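Local atomic coordinates of phosphoribosyltransferase (PDB entry 1WD5), a protein that is probably a glycosyltransferase of the type I phosphoribosyltransferase family, though its substrate and its exact reaction are not established. Residues A[30-35]-A[107-112]; A[41-46]-A[203-208]; A[123-128]-A[137-142]. All coordinates share one frame; numbering follows the deposited sequence.

Contacts 1 and 2 share helix 33-45, contact 1 through the loop leading into it and contact 2 near its C-terminal end, and their centres lie about 13 Å apart. Helices 88-112 and 196-204 also pack on each other, with Val112 CG2 3.9 Å from Leu203 CB. Contact 3 lies about 14 Å from contact 1, centre to centre, and the two meet through a probable hydrogen bond from Leu30 N to Val126 O of 2.9 Å. Their loops lie side by side, Gly33 CA 3.7 Å from Asp128 OD2; by family analogy alone, both probably border the phosphoribosyl pyrophosphate site. Contacts 2 and 3 are about 17 Å apart between centres and do not touch.

Contact 1: A[30-35]-A[107-112]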
loop_
_atom_site.group_PDB
_atom_site.type_symbol
_atom_site.label_atom_id
_atom_site.label_comp_id
_atom_site.label_asym_id
_atom_site.label_seq_id
_atom_site.Cartn_x
_atom_site.Cartn_y
_atom_site.Cartn_z
ATOM N N LEU A 30 -1.550 -3.309 -1.052
ATOM C CA LEU A 30 -1.691 -3.327 0.399
ATOM C C LEU A 30 -2.698 -4.421 0.741
ATOM O O LEU A 30 -3.727 -4.540 0.090
ATOM C CB LEU A 30 -2.204 -1.977 0.913
ATOM C CG LEU A 30 -1.195 -0.834 1.077
ATOM C CD1 LEU A 30 -0.565 -0.480 -0.259
ATOM C CD2 LEU A 30 -1.907 0.379 1.662
ATOM N N PRO A 31 -2.408 -5.239 1.765
ATOM C CA PRO A 31 -3.304 -6.328 2.182
ATOM C C PRO A 31 -4.622 -5.751 2.696
ATOM O O PRO A 31 -4.612 -4.697 3.332
ATOM C CB PRO A 31 -2.524 -7.014 3.305
ATOM C CG PRO A 31 -1.089 -6.635 3.041
ATOM C CD PRO A 31 -1.202 -5.201 2.606
ATOM N N ARG A 32 -5.751 -6.405 2.414
ATOM C CA ARG A 32 -5.809 -7.632 1.621
ATOM C C ARG A 32 -6.544 -7.376 0.302
ATOM O O ARG A 32 -6.115 -7.839 -0.751
ATOM C CB ARG A 32 -6.515 -8.748 2.401
ATOM C CG ARG A 32 -5.737 -9.220 3.638
ATOM C CD ARG A 32 -6.278 -10.535 4.196
ATOM N NE ARG A 32 -7.603 -10.404 4.795
ATOM C CZ ARG A 32 -7.841 -9.900 6.003
ATOM N NH1 ARG A 32 -6.843 -9.468 6.766
ATOM N NH2 ARG A 32 -9.086 -9.834 6.456
ATOM N N GLY A 33 -7.647 -6.635 0.365
ATOM C CA GLY A 33 -8.405 -6.339 -0.838
ATOM C C GLY A 33 -7.557 -5.643 -1.891
ATOM O O GLY A 33 -7.765 -5.821 -3.095
ATOM N N GLY A 34 -6.594 -4.848 -1.431
ATOM C CA GLY A 34 -5.724 -4.136 -2.345
ATOM C C GLY A 34 -4.907 -5.054 -3.237
ATOM O O GLY A 34 -4.515 -4.669 -4.341
ATOM N N VAL A 35 -4.647 -6.270 -2.771
ATOM C CA VAL A 35 -3.863 -7.218 -3.552
ATOM C C VAL A 35 -4.641 -7.648 -4.789
ATOM O O VAL A 35 -4.049 -7.936 -5.822
ATOM C CB VAL A 35 -3.474 -8.459 -2.709
ATOM C CG1 VAL A 35 -2.744 -9.480 -3.575
ATOM C CG2 VAL A 35 -2.573 -8.036 -1.553
ATOM N N GLU A 107 5.343 -13.931 7.394
ATOM C CA GLU A 107 5.966 -15.243 7.235
ATOM C C GLU A 107 5.165 -16.134 6.295
ATOM O O GLU A 107 5.736 -16.794 5.428
ATOM C CB GLU A 107 6.122 -15.958 8.588
ATOM C CG GLU A 107 6.941 -15.192 9.623
ATOM C CD GLU A 107 7.293 -16.035 10.852
ATOM O OE1 GLU A 107 6.476 -16.897 11.248
ATOM O OE2 GLU A 107 8.383 -15.823 11.430
ATOM N N ARG A 108 3.845 -16.159 6.453
ATOM C CA ARG A 108 3.043 -17.009 5.583
ATOM C C ARG A 108 2.992 -16.517 4.146
ATOM O O ARG A 108 2.979 -17.325 3.221
ATOM C CB ARG A 108 1.625 -17.204 6.143
ATOM C CG ARG A 108 0.860 -15.955 6.496
ATOM C CD ARG A 108 -0.281 -16.314 7.457
ATOM N NE ARG A 108 -0.947 -15.130 8.001
ATOM C CZ ARG A 108 -1.694 -15.125 9.102
ATOM N NH1 ARG A 108 -1.875 -16.245 9.791
ATOM N NH2 ARG A 108 -2.256 -13.997 9.516
ATOM N N TYR A 109 2.968 -15.204 3.942
ATOM C CA TYR A 109 2.946 -14.679 2.579
ATOM C C TYR A 109 4.293 -14.956 1.902
ATOM O O TYR A 109 4.343 -15.353 0.736
ATOM C CB TYR A 109 2.690 -13.167 2.572
ATOM C CG TYR A 109 1.270 -12.726 2.903
ATOM C CD1 TYR A 109 0.947 -11.368 2.949
ATOM C CD2 TYR A 109 0.258 -13.649 3.160
ATOM C CE1 TYR A 109 -0.340 -10.938 3.239
ATOM C CE2 TYR A 109 -1.045 -13.229 3.451
ATOM C CZ TYR A 109 -1.332 -11.868 3.489
ATOM O OH TYR A 109 -2.606 -11.424 3.767
ATOM N N ARG A 110 5.385 -14.754 2.633
ATOM C CA ARG A 110 6.713 -14.971 2.068
ATOM C C ARG A 110 7.010 -16.435 1.797
ATOM O O ARG A 110 7.907 -16.756 1.021
ATOM C CB ARG A 110 7.792 -14.365 2.973
ATOM C CG ARG A 110 7.782 -12.833 2.987
ATOM C CD ARG A 110 7.849 -12.283 1.567
ATOM N NE ARG A 110 7.595 -10.844 1.482
ATOM C CZ ARG A 110 7.047 -10.256 0.422
ATOM N NH1 ARG A 110 6.700 -10.990 -0.626
ATOM N NH2 ARG A 110 6.853 -8.943 0.398
ATOM N N ARG A 111 6.257 -17.328 2.430
ATOM C CA ARG A 111 6.458 -18.749 2.205
ATOM C C ARG A 111 5.966 -19.134 0.807
ATOM O O ARG A 111 6.496 -20.061 0.194
ATOM C CB ARG A 111 5.719 -19.561 3.262
ATOM C CG ARG A 111 5.905 -21.067 3.143
ATOM C CD ARG A 111 5.560 -21.729 4.464
ATOM N NE ARG A 111 6.438 -21.242 5.520
ATOM C CZ ARG A 111 6.025 -20.863 6.727
ATOM N NH1 ARG A 111 4.735 -20.916 7.033
ATOM N NH2 ARG A 111 6.900 -20.428 7.625
ATOM N N VAL A 112 4.962 -18.419 0.301
ATOM C CA VAL A 112 4.419 -18.706 -1.026
ATOM C C VAL A 112 4.953 -17.796 -2.137
ATOM O O VAL A 112 4.860 -18.138 -3.313
ATOM C CB VAL A 112 2.871 -18.632 -1.035
ATOM C CG1 VAL A 112 2.300 -19.636 -0.057
ATOM C CG2 VAL A 112 2.406 -17.231 -0.682
#
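The Tyr109 ring meets Pro31 at its edge, near the ring plane, where Pro31 CG comes to 4.4 Å from Tyr109 CE1. Over one face of the same ring sits a methyl of helix 196-204, Leu203 CD1. The guanidinium of Arg32 does not stack on the phenol: the two planes are turned 67° apart and the side chains cross at about a right angle. Instead the aliphatic part of Arg32 does the touching, with CG and CD each 3.8 Å from Tyr109 OH, so that two adjacent methylenes lie side by side against the hydroxyl oxygen.

Torsions explain this division of labour. In Arg32, chi1 (-67°) sets CG anti to the carbonyl carbon and a nearly extended chi2 places CD beside it against the tyrosine. The bend at chi3 (-69°) then turns the guanidinium away toward residues 193-194, where NE donates to Val194 O and NH2 forms a salt bridge with Glu193. The hydroxyl of Tyr109 has its own polar partner, a hydrogen bond with Asp196 OD1. No hydrogen bond joins the two segments directly, and only 93 Å² is buried between them, most of it by Tyr109.

A cis peptide precedes Arg32, and the chain then enters helix 33-45, with Val35 N bonded to Arg32 O at 2.9 Å. A non-proline cis peptide at this point after the first core strand is consistent with the loop that binds pyrophosphate in type I phosphoribosyltransferases. Gly34 fits the tight backbone here, since a CB on it would lie 2.4 Å from Leu30 O.

The chemistry is therefore one of apolar contact between groups whose polar ends are satisfied elsewhere: Tyr109 OH and the Arg32 guanidinium both bond to residues 193-196, which adds an indirect link to the direct apolar one.

Contact 2: A[41-46]-A[203-208]; sequences VARRLG and LLEWAG
One carboxylate grips both main partners of this contact: Asp39, a turn earlier in helix 33-45, accepts the indole NE1 of Trp206 at OD1 and forms a salt bridge with Arg43 NE through OD2. Held by a common acceptor, the two side chains lie close together. Trp206 CZ2 stands 4.0 Å above the Arg43 guanidinium plane, over its centre, yet the planes are 50° apart, so this is no parallel stack. In Arg43, chi1 (-66°) sets CG 3.8 Å from Trp206 CZ2, and the chain, extended from CG to NE, carries the guanidinium on past the indole, with Arg43 NH2 3.8 Å from Trp206 NE1.

Glu205 closes the edge of the guanidinium with its CB, 3.9 Å from Arg43 NH2. Its carboxylate stays further off: Glu205 OE2 is 4.7 Å from Arg43 NH2, a favourable charge pairing at most and not a salt bridge. On the buried side Ala42 CB packs 4.0 Å from Trp206 CH2, and Leu49 of strand 48-59 also touches the indole.

A leucine in place of Trp206 would probably leave Asp39 OD1 without its indole donor and open a gap beside Ala42 CB and the Arg43 chain. The contact thus joins the C-terminal tail to helix 33-45 by apolar packing and a shared acidic acceptor, which would be expected to offset the charge of Arg43.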
loop_
_atom_site.group_PDB
_atom_site.type_symbol
_atom_site.label_atom_id
_atom_site.label_comp_id
_atom_site.label_asym_id
_atom_site.label_seq_id
_atom_site.Cartn_x
_atom_site.Cartn_y
_atom_site.Cartn_z
ATOM N N VAL A 41 -3.876 -5.018 -12.018
ATOM C CA VAL A 41 -3.031 -3.984 -12.614
ATOM C C VAL A 41 -1.755 -4.606 -13.166
ATOM O O VAL A 41 -1.366 -4.342 -14.299
ATOM C CB VAL A 41 -2.637 -2.900 -11.582
ATOM C CG1 VAL A 41 -1.533 -2.012 -12.154
ATOM C CG2 VAL A 41 -3.850 -2.052 -11.227
ATOM N N ALA A 42 -1.111 -5.440 -12.359
ATOM C CA ALA A 42 0.124 -6.093 -12.768
ATOM C C ALA A 42 -0.072 -6.906 -14.047
ATOM O O ALA A 42 0.783 -6.896 -14.932
ATOM C CB ALA A 42 0.638 -6.993 -11.645
ATOM N N ARG A 43 -1.200 -7.602 -14.149
ATOM C CA ARG A 43 -1.471 -8.408 -15.340
ATOM C C ARG A 43 -1.731 -7.552 -16.581
ATOM O O ARG A 43 -1.345 -7.926 -17.689
ATOM C CB ARG A 43 -2.662 -9.342 -15.086
ATOM C CG ARG A 43 -2.377 -10.407 -14.033
ATOM C CD ARG A 43 -3.619 -11.217 -13.643
ATOM N NE ARG A 43 -3.261 -12.210 -12.631
ATOM C CZ ARG A 43 -2.553 -13.304 -12.889
ATOM N NH1 ARG A 43 -2.144 -13.552 -14.128
ATOM N NH2 ARG A 43 -2.216 -14.128 -11.907
ATOM N N ARG A 44 -2.373 -6.402 -16.403
ATOM C CA ARG A 44 -2.667 -5.537 -17.543
ATOM C C ARG A 44 -1.450 -4.734 -18.000
ATOM O O ARG A 44 -1.302 -4.456 -19.186
ATOM C CB ARG A 44 -3.828 -4.590 -17.214
ATOM C CG ARG A 44 -5.079 -5.317 -16.741
ATOM C CD ARG A 44 -6.322 -4.865 -17.473
ATOM N NE ARG A 44 -7.441 -5.774 -17.226
ATOM C CZ ARG A 44 -8.470 -5.927 -18.050
ATOM N NH1 ARG A 44 -8.524 -5.228 -19.174
ATOM N NH2 ARG A 44 -9.438 -6.791 -17.761
ATOM N N LEU A 45 -0.570 -4.378 -17.071
ATOM C CA LEU A 45 0.622 -3.603 -17.419
ATOM C C LEU A 45 1.845 -4.463 -17.741
ATOM O O LEU A 45 2.900 -3.940 -18.092
ATOM C CB LEU A 45 0.982 -2.640 -16.283
ATOM C CG LEU A 45 0.054 -1.453 -16.008
ATOM C CD1 LEU A 45 0.593 -0.654 -14.831
ATOM C CD2 LEU A 45 -0.029 -0.574 -17.240
ATOM N N GLY A 46 1.709 -5.778 -17.622
ATOM C CA GLY A 46 2.838 -6.647 -17.889
ATOM C C GLY A 46 3.897 -6.476 -16.814
ATOM O O GLY A 46 5.098 -6.594 -17.073
ATOM N N LEU A 203 -0.776 -14.632 -4.566
ATOM C CA LEU A 203 0.680 -14.564 -4.500
ATOM C C LEU A 203 1.391 -15.784 -5.104
ATOM O O LEU A 203 2.471 -15.654 -5.687
ATOM C CB LEU A 203 1.130 -14.384 -3.044
ATOM C CG LEU A 203 0.821 -13.047 -2.356
ATOM C CD1 LEU A 203 1.275 -13.099 -0.898
ATOM C CD2 LEU A 203 1.532 -11.919 -3.084
ATOM N N LEU A 204 0.787 -16.961 -4.954
ATOM C CA LEU A 204 1.359 -18.208 -5.468
ATOM C C LEU A 204 1.614 -18.189 -6.969
ATOM O O LEU A 204 2.601 -18.755 -7.443
ATOM C CB LEU A 204 0.442 -19.391 -5.127
ATOM C CG LEU A 204 0.524 -19.948 -3.703
ATOM C CD1 LEU A 204 -0.665 -20.859 -3.424
ATOM C CD2 LEU A 204 1.832 -20.710 -3.532
ATOM N N GLU A 205 0.724 -17.543 -7.715
ATOM C CA GLU A 205 0.856 -17.454 -9.169
ATOM C C GLU A 205 2.086 -16.652 -9.604
ATOM O O GLU A 205 2.508 -16.732 -10.764
ATOM C CB GLU A 205 -0.394 -16.807 -9.783
ATOM C CG GLU A 205 -1.608 -17.720 -9.945
ATOM C CD GLU A 205 -1.376 -18.841 -10.956
ATOM O OE1 GLU A 205 -0.632 -19.791 -10.639
ATOM O OE2 GLU A 205 -1.934 -18.774 -12.071
ATOM N N TRP A 206 2.666 -15.882 -8.684
ATOM C CA TRP A 206 3.823 -15.061 -9.033
ATOM C C TRP A 206 5.174 -15.568 -8.545
ATOM O O TRP A 206 6.189 -14.891 -8.710
ATOM C CB TRP A 206 3.612 -13.619 -8.555
ATOM C CG TRP A 206 2.409 -12.962 -9.182
ATOM C CD1 TRP A 206 1.121 -13.003 -8.729
ATOM C CD2 TRP A 206 2.380 -12.222 -10.410
ATOM N NE1 TRP A 206 0.287 -12.336 -9.603
ATOM C CE2 TRP A 206 1.036 -11.848 -10.642
ATOM C CE3 TRP A 206 3.358 -11.840 -11.338
ATOM C CZ2 TRP A 206 0.648 -11.110 -11.764
ATOM C CZ3 TRP A 206 2.965 -11.103 -12.457
ATOM C CH2 TRP A 206 1.624 -10.748 -12.656
ATOM N N ALA A 207 5.194 -16.750 -7.945
ATOM C CA ALA A 207 6.448 -17.312 -7.461
ATOM C C ALA A 207 7.083 -18.096 -8.606
ATOM O O ALA A 207 6.433 -18.369 -9.611
ATOM C CB ALA A 207 6.185 -18.226 -6.270
ATOM N N GLY A 208 8.351 -18.459 -8.463
ATOM C CA GLY A 208 8.998 -19.211 -9.526
ATOM C C GLY A 208 8.534 -20.660 -9.598
ATOM O O GLY A 208 7.807 -21.102 -8.682
ATOM O OXT GLY A 208 8.904 -21.360 -10.567
#

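Contact 3: A[123-128]-A[137-142]; sequences VVLVDD and EAALSV
Leu125 and Leu140 have nearly the same side-chain shape: in each, CG stands anti to the carbonyl carbon, with chi1 at -75° and -79°, and CD1 continues the chain away from CA. In Leu125 this sends CD1 outward from strand 122-126 to helix 134-144. On Leu140 the extended CD1 is not the atom used; the branch CD2 meets Leu125 CD1 at 3.4 Å, closer than ordinary carbon-carbon contact. Leu140 CG follows at 3.9 Å from the same Leu125 CD1, so one methyl of the strand sits against the CG-CD2 side of Leu140.

Ala139 takes the other share. Its CB points toward the strand and lies 4.2 Å from Leu125 CD1, and its small side chain is in keeping with the close approach of the backbones, with Leu125 CA and Ala139 CA 7.9 Å apart. All three residues are buried, and no hydrogen bond crosses between the segments; the contact is held by apolar packing, in which Leu125 CD1 makes the closest approaches, to Leu140 and Ala139, and Leu125 CD2 also comes near Ala139 CB.

Beyond Val126 the strand gives way to Asp127 and Asp128, the acidic pair that, as in type I relatives, probably follows the hydrophobic run of the phosphoribosyl pyrophosphate motif. Asp127 OD1 accepts Asp128 N at 2.9 Å, from a direction 39° out of the carboxylate plane, and Asp128 OD2 forms a salt bridge with Arg6.

Strand 122-126, helix 134-144 and strand 150-155 make a beta-alpha-beta unit of the Rossmann-like core, the strand lying between parallel neighbours 26-29 and 150-155. Ala139 also touches Val52 of strand 48-59 and Leu140 touches Leu166 of helix 160-167, while Val126 packs on Val37 and Ala38 of helix 33-45.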
loop_
_atom_site.group_PDB
_atom_site.type_symbol
_atom_site.label_atom_id
_atom_site.label_comp_id
_atom_site.label_asym_id
_atom_site.label_seq_id
_atom_site.Cartn_x
_atom_site.Cartn_y
_atom_site.Cartn_z
ATOM N N VAL A 123 7.963 1.474 -9.185
ATOM C CA VAL A 123 7.072 0.857 -8.213
ATOM C C VAL A 123 5.717 1.554 -8.132
ATOM O O VAL A 123 5.642 2.782 -8.015
ATOM C CB VAL A 123 7.711 0.865 -6.807
ATOM C CG1 VAL A 123 6.776 0.212 -5.804
ATOM C CG2 VAL A 123 9.054 0.146 -6.846
ATOM N N VAL A 124 4.654 0.757 -8.199
ATOM C CA VAL A 124 3.286 1.261 -8.112
ATOM C C VAL A 124 2.639 0.727 -6.829
ATOM O O VAL A 124 2.595 -0.483 -6.610
ATOM C CB VAL A 124 2.440 0.792 -9.316
ATOM C CG1 VAL A 124 1.029 1.337 -9.211
ATOM C CG2 VAL A 124 3.086 1.245 -10.610
ATOM N N LEU A 125 2.158 1.628 -5.978
ATOM C CA LEU A 125 1.501 1.241 -4.731
ATOM C C LEU A 125 -0.002 1.292 -4.950
ATOM O O LEU A 125 -0.536 2.321 -5.361
ATOM C CB LEU A 125 1.900 2.189 -3.598
ATOM C CG LEU A 125 3.307 1.979 -3.039
ATOM C CD1 LEU A 125 3.657 3.095 -2.063
ATOM C CD2 LEU A 125 3.365 0.617 -2.344
ATOM N N VAL A 126 -0.684 0.188 -4.650
ATOM C CA VAL A 126 -2.125 0.093 -4.870
ATOM C C VAL A 126 -2.950 -0.433 -3.693
ATOM O O VAL A 126 -2.493 -1.276 -2.927
ATOM C CB VAL A 126 -2.423 -0.851 -6.065
ATOM C CG1 VAL A 126 -3.909 -0.841 -6.384
ATOM C CG2 VAL A 126 -1.602 -0.449 -7.278
ATOM N N ASP A 127 -4.175 0.075 -3.571
ATOM C CA ASP A 127 -5.130 -0.381 -2.556
ATOM C C ASP A 127 -6.488 -0.196 -3.226
ATOM O O ASP A 127 -6.585 0.542 -4.207
ATOM C CB ASP A 127 -5.058 0.454 -1.272
ATOM C CG ASP A 127 -5.654 -0.284 -0.066
ATOM O OD1 ASP A 127 -6.189 -1.402 -0.250
ATOM O OD2 ASP A 127 -5.589 0.245 1.065
ATOM N N ASP A 128 -7.531 -0.856 -2.728
ATOM C CA ASP A 128 -8.846 -0.708 -3.353
ATOM C C ASP A 128 -9.497 0.634 -3.055
ATOM O O ASP A 128 -10.503 0.986 -3.667
ATOM C CB ASP A 128 -9.802 -1.850 -2.961
ATOM C CG ASP A 128 -9.899 -2.068 -1.455
ATOM O OD1 ASP A 128 -9.604 -1.135 -0.679
ATOM O OD2 ASP A 128 -10.294 -3.183 -1.049
ATOM N N GLU A 137 0.639 5.909 3.569
ATOM C CA GLU A 137 1.773 6.753 3.943
ATOM C C GLU A 137 2.879 5.904 4.558
ATOM O O GLU A 137 4.062 6.128 4.301
ATOM C CB GLU A 137 1.348 7.846 4.931
ATOM C CG GLU A 137 0.547 8.983 4.298
ATOM C CD GLU A 137 0.599 10.263 5.119
ATOM O OE1 GLU A 137 1.715 10.788 5.319
ATOM O OE2 GLU A 137 -0.467 10.743 5.567
ATOM N N ALA A 138 2.499 4.925 5.370
ATOM C CA ALA A 138 3.485 4.048 5.983
ATOM C C ALA A 138 4.179 3.260 4.880
ATOM O O ALA A 138 5.394 3.057 4.916
ATOM C CB ALA A 138 2.811 3.095 6.967
ATOM N N ALA A 139 3.399 2.815 3.896
ATOM C CA ALA A 139 3.954 2.051 2.783
ATOM C C ALA A 139 4.977 2.897 2.036
ATOM O O ALA A 139 6.049 2.414 1.679
ATOM C CB ALA A 139 2.846 1.614 1.830
ATOM N N LEU A 140 4.637 4.160 1.795
ATOM C CA LEU A 140 5.536 5.070 1.094
ATOM C C LEU A 140 6.840 5.257 1.858
ATOM O O LEU A 140 7.923 5.200 1.278
ATOM C CB LEU A 140 4.868 6.438 0.894
ATOM C CG LEU A 140 3.854 6.588 -0.244
ATOM C CD1 LEU A 140 3.229 7.972 -0.191
ATOM C CD2 LEU A 140 4.549 6.379 -1.583
ATOM N N SER A 141 6.735 5.481 3.164
ATOM C CA SER A 141 7.920 5.687 3.988
ATOM C C SER A 141 8.916 4.544 3.871
ATOM O O SER A 141 10.116 4.779 3.755
ATOM C CB SER A 141 7.520 5.881 5.450
ATOM O OG SER A 141 6.848 7.121 5.617
ATOM N N VAL A 142 8.423 3.308 3.898
ATOM C CA VAL A 142 9.303 2.148 3.798
ATOM C C VAL A 142 9.843 1.978 2.380
ATOM O O VAL A 142 11.046 1.807 2.185
ATOM C CB VAL A 142 8.577 0.849 4.222
ATOM C CG1 VAL A 142 9.475 -0.355 3.969
ATOM C CG2 VAL A 142 8.201 0.920 5.706
#